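DraIII (Deinococcus radiophilus, PDB 4L0K) cleaves DNA at a specific recognition sequence as a type II restriction endonuclease of the His-Me finger clan. Local coordinates at residues 177-182 and 194-199; 127-132 and 153-158. One frame throughout, in Å; residues are numbered along the deposited sequence.

Interaction 1 of 2, residues 177-182 and 194-199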
# COMPACT_ATOMS: atom_id res chain seq x y z
N ALA A 177 8.04 5.55 -9.00
CA ALA A 177 9.28 6.14 -8.50
C ALA A 177 9.07 6.74 -7.11
O ALA A 177 8.37 6.15 -6.27
CB ALA A 177 9.77 7.23 -9.47
N ALA A 178 9.68 7.89 -6.86
CA ALA A 178 9.42 8.63 -5.63
C ALA A 178 8.12 9.46 -5.77
O ALA A 178 7.46 9.76 -4.78
CB ALA A 178 10.62 9.53 -5.28
N VAL A 179 7.73 9.77 -7.01
CA VAL A 179 6.49 10.54 -7.27
C VAL A 179 5.47 9.76 -8.12
O VAL A 179 5.82 9.01 -9.00
CB VAL A 179 6.80 11.94 -7.89
CG1 VAL A 179 5.57 12.59 -8.43
CG2 VAL A 179 7.38 12.84 -6.82
N GLU A 180 4.19 9.92 -7.80
CA GLU A 180 3.11 9.22 -8.49
C GLU A 180 2.00 10.19 -8.78
O GLU A 180 1.99 11.32 -8.25
CB GLU A 180 2.56 8.07 -7.62
CG GLU A 180 3.62 7.04 -7.30
CD GLU A 180 3.10 5.88 -6.47
OE1 GLU A 180 2.15 6.05 -5.68
OE2 GLU A 180 3.66 4.78 -6.62
N THR A 181 1.08 9.76 -9.63
CA THR A 181 -0.11 10.53 -9.91
C THR A 181 -1.13 10.33 -8.81
O THR A 181 -1.39 9.21 -8.40
CB THR A 181 -0.72 10.14 -11.28
OG1 THR A 181 0.07 10.73 -12.33
CG2 THR A 181 -2.13 10.65 -11.39
N ALA A 182 -1.71 11.42 -8.33
CA ALA A 182 -2.68 11.33 -7.25
C ALA A 182 -4.08 11.65 -7.72
O ALA A 182 -4.28 12.46 -8.64
CB ALA A 182 -2.28 12.25 -6.10
N VAL A 194 -6.95 15.45 -10.29
CA VAL A 194 -5.61 14.84 -10.31
C VAL A 194 -4.46 15.78 -9.99
O VAL A 194 -4.57 16.99 -10.14
CB VAL A 194 -5.30 14.09 -11.62
CG1 VAL A 194 -6.20 12.87 -11.76
CG2 VAL A 194 -5.40 15.04 -12.84
N GLY A 195 -3.36 15.18 -9.54
CA GLY A 195 -2.14 15.95 -9.34
C GLY A 195 -0.95 15.04 -9.11
O GLY A 195 -0.98 13.90 -9.51
N PHE A 196 0.08 15.55 -8.45
CA PHE A 196 1.21 14.70 -8.09
C PHE A 196 1.32 14.52 -6.58
O PHE A 196 0.90 15.40 -5.79
CB PHE A 196 2.51 15.28 -8.66
CG PHE A 196 2.55 15.37 -10.17
CD1 PHE A 196 2.28 14.26 -10.95
CD2 PHE A 196 2.85 16.56 -10.80
CE1 PHE A 196 2.31 14.34 -12.33
CE2 PHE A 196 2.89 16.66 -12.19
CZ PHE A 196 2.61 15.53 -12.95
N ALA A 197 1.86 13.37 -6.17
CA ALA A 197 2.07 13.06 -4.75
C ALA A 197 3.32 12.22 -4.56
O ALA A 197 3.65 11.39 -5.41
CB ALA A 197 0.88 12.33 -4.19
N HIS A 198 4.03 12.43 -3.45
CA HIS A 198 5.03 11.47 -3.00
C HIS A 198 4.43 10.08 -2.94
O HIS A 198 3.26 9.93 -2.56
CB HIS A 198 5.52 11.79 -1.59
CG HIS A 198 6.23 13.09 -1.47
ND1 HIS A 198 5.63 14.21 -0.93
CD2 HIS A 198 7.47 13.47 -1.86
CE1 HIS A 198 6.49 15.22 -0.98
NE2 HIS A 198 7.60 14.80 -1.54
N ARG A 199 5.23 9.09 -3.29
CA ARG A 199 4.85 7.69 -3.17
C ARG A 199 4.28 7.42 -1.77
O ARG A 199 3.16 6.93 -1.64
CB ARG A 199 6.07 6.81 -3.42
CG ARG A 199 5.92 5.39 -2.92
CD ARG A 199 5.42 4.47 -4.00
NE ARG A 199 5.06 3.17 -3.44
CZ ARG A 199 4.20 2.32 -3.99
NH1 ARG A 199 3.94 1.17 -3.39
NH2 ARG A 199 3.60 2.62 -5.15
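A182 and A197 meet methyl to methyl on the face of the hairpin that also carries E180, CB of A182 lying 3.7 Å from CB of A197, and both rest against N202 of helix 199-205. The backbones are knit closely: E180 N donates a hydrogen bond to A197 O at 2.9 Å, nearly along the carbonyl axis, and A182 N donates almost straight to G195 O at 2.8 Å, although it stands above that carbonyl plane. F196 and T181 turn to the other face. There V179 CG1 lies 4.1 Å from F196 CB, L122 and L125 of helix 112-126 pack on the phenyl ring, which meets F169 edge-to-face, and T181 OG1 bonds to D55. Two antiparallel strands running directly into a helix, in a member of the His-Me finger clan, fit the ββα-metal fold, with H198 as the N-cap of that helix. The end near A177 is looser: A177 and A178 are exposed, and the latter offers mainly its carbonyl, to R199 N. R199 bends at chi2 (94°), folding its guanidinium back across the strand edge to E180, whose CG stands anti to the carbonyl carbon (chi1 -61°). NH2 of R199 meets OE2 of E180 at 2.6 Å, in the guanidinium plane and on the syn lone pair, with the two planar groups turned 89° apart. The other carboxylate oxygen, OE1, takes a hydrogen bond from N202.

Interaction 2 of 2, residues 127-132 and 153-158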
# COMPACT_ATOMS: atom_id res chain seq x y z
N TYR A 127 5.03 21.74 -15.54
CA TYR A 127 5.77 22.97 -15.86
C TYR A 127 5.89 23.94 -14.67
O TYR A 127 6.59 24.95 -14.76
CB TYR A 127 5.19 23.65 -17.11
CG TYR A 127 5.71 23.03 -18.38
CD1 TYR A 127 7.06 23.16 -18.72
CD2 TYR A 127 4.88 22.31 -19.24
CE1 TYR A 127 7.56 22.59 -19.88
CE2 TYR A 127 5.39 21.74 -20.42
CZ TYR A 127 6.73 21.88 -20.72
OH TYR A 127 7.28 21.31 -21.86
N GLN A 128 5.22 23.62 -13.56
CA GLN A 128 5.27 24.43 -12.35
C GLN A 128 6.01 23.71 -11.23
O GLN A 128 5.93 24.11 -10.06
CB GLN A 128 3.84 24.77 -11.90
CG GLN A 128 3.09 25.70 -12.84
CD GLN A 128 1.65 25.89 -12.44
OE1 GLN A 128 1.31 26.79 -11.67
NE2 GLN A 128 0.78 25.02 -12.94
N LEU A 129 6.71 22.64 -11.57
CA LEU A 129 7.61 21.96 -10.65
C LEU A 129 8.84 22.84 -10.42
O LEU A 129 9.31 23.49 -11.35
CB LEU A 129 8.10 20.65 -11.29
CG LEU A 129 7.68 19.24 -10.89
CD1 LEU A 129 6.71 19.20 -9.72
CD2 LEU A 129 7.14 18.45 -12.09
N HIS A 130 9.38 22.86 -9.20
CA HIS A 130 10.70 23.45 -9.03
C HIS A 130 11.73 22.73 -9.92
O HIS A 130 11.85 21.50 -9.87
CB HIS A 130 11.16 23.43 -7.57
CG HIS A 130 12.44 24.19 -7.34
ND1 HIS A 130 13.68 23.58 -7.37
CD2 HIS A 130 12.67 25.50 -7.09
CE1 HIS A 130 14.62 24.49 -7.15
NE2 HIS A 130 14.03 25.66 -6.98
N GLY A 131 12.46 23.50 -10.72
CA GLY A 131 13.48 22.95 -11.60
C GLY A 131 12.96 22.60 -12.99
O GLY A 131 13.71 22.12 -13.83
N ALA A 132 11.68 22.85 -13.24
CA ALA A 132 11.07 22.45 -14.51
C ALA A 132 11.69 23.20 -15.68
O ALA A 132 12.23 24.30 -15.51
CB ALA A 132 9.59 22.70 -14.47
N GLY A 153 7.10 26.96 -9.49
CA GLY A 153 7.37 26.32 -8.21
C GLY A 153 6.15 26.10 -7.32
O GLY A 153 6.29 25.76 -6.15
N SER A 154 4.95 26.28 -7.87
CA SER A 154 3.73 26.12 -7.08
C SER A 154 3.29 24.67 -6.93
O SER A 154 2.46 24.37 -6.08
CB SER A 154 2.58 26.91 -7.71
OG SER A 154 2.36 26.52 -9.06
N THR A 155 3.83 23.78 -7.76
CA THR A 155 3.38 22.40 -7.76
C THR A 155 3.79 21.67 -6.49
O THR A 155 4.98 21.48 -6.24
CB THR A 155 3.84 21.64 -9.02
OG1 THR A 155 3.15 22.19 -10.15
CG2 THR A 155 3.49 20.15 -8.92
N ASN A 156 2.80 21.28 -5.68
CA ASN A 156 3.05 20.54 -4.43
C ASN A 156 2.46 19.11 -4.42
O ASN A 156 1.51 18.82 -5.16
CB ASN A 156 2.48 21.29 -3.22
CG ASN A 156 2.96 22.71 -3.14
OD1 ASN A 156 4.10 23.02 -3.48
ND2 ASN A 156 2.07 23.61 -2.70
N CYS A 157 3.00 18.24 -3.56
CA CYS A 157 2.32 17.00 -3.19
C CYS A 157 0.88 17.35 -2.82
O CYS A 157 0.65 18.24 -2.01
CB CYS A 157 3.05 16.33 -2.01
SG CYS A 157 2.38 14.69 -1.41
N GLU A 158 -0.09 16.65 -3.42
CA GLU A 158 -1.50 16.91 -3.14
C GLU A 158 -1.89 16.53 -1.71
O GLU A 158 -2.84 17.10 -1.17
CB GLU A 158 -2.42 16.17 -4.12
CG GLU A 158 -2.27 16.62 -5.54
CD GLU A 158 -2.80 18.03 -5.77
OE1 GLU A 158 -3.68 18.46 -4.99
OE2 GLU A 158 -2.34 18.68 -6.73
O HOH W 1 8.57 25.96 -11.94
O HOH W 2 7.32 23.23 -6.73
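Q128 lays its side chain alongside S154 and T155, with CB 3.2 Å from T155 OG1 and the amide end beside the serine hydroxyl. CG stands anti to the carbonyl carbon (chi1 -68°) and the chain then runs extended, which brings OE1 to within 2.8 Å of S154 OG. The two atoms are brought together by V151, whose N donates to OE1 and whose O accepts from OG, while Q128 NE2 binds W124 O, so the two ends of the amide are tied to different parts of the backbone. An alanine here would remove the amide, and so would probably loosen the loop at V151 and S154, while the backbone bond to T155 could remain. T155 adds a backbone bond: its N donates to Q128 O at 3.1 Å, from well above the carbonyl plane, and its OG1 gives a hydrogen bond to L125 O. The threonine methyl CG2 presses on L129 CD1 at 3.5 Å. L129 is modelled with chi2 close to eclipsed (-2°). Two waters finish the seam. One donates to L129 O at 2.6 Å and accepts from G153 N; the second accepts from H130 N and lies 3.0 Å from T155 O, one of several acceptors that compete for its protons. Contact is apolar at the L129 side chain, hydrated along the backbone of L129, H130 and G153. L129 to A132 form a type II beta turn, closed by A132 N donating to L129 O, with G131 at its third position and a positive phi (91°) that suits glycine. The loops at the two ends of helix 137-147 thus close on each other, and the second leads into C157 of the C157-C160 disulfide, a cysteine spacing reminiscent of the zinc-binding pairs in many HNH relatives.

In the fold
Interaction 2 closes before interaction 1 opens along the chain, yet their centres are only 12 Å apart and the two touch directly. F196 O lies 2.9 Å from E158 N, a probable hydrogen bond that fastens the loop to the outer edge of strand 194-198. C157 packs alongside, its SG 3.3 Å from H198 ND1, and T155 reaches F196. Helix 112-126 serves both contacts: L122 and L125 pack on F196, and its C-terminal end leads into and bonds to interaction 2. If the ββα-metal reading is right, interaction 1 forms the hairpin of the probable catalytic core, and interaction 2 belongs to loops packed against strand 194-198.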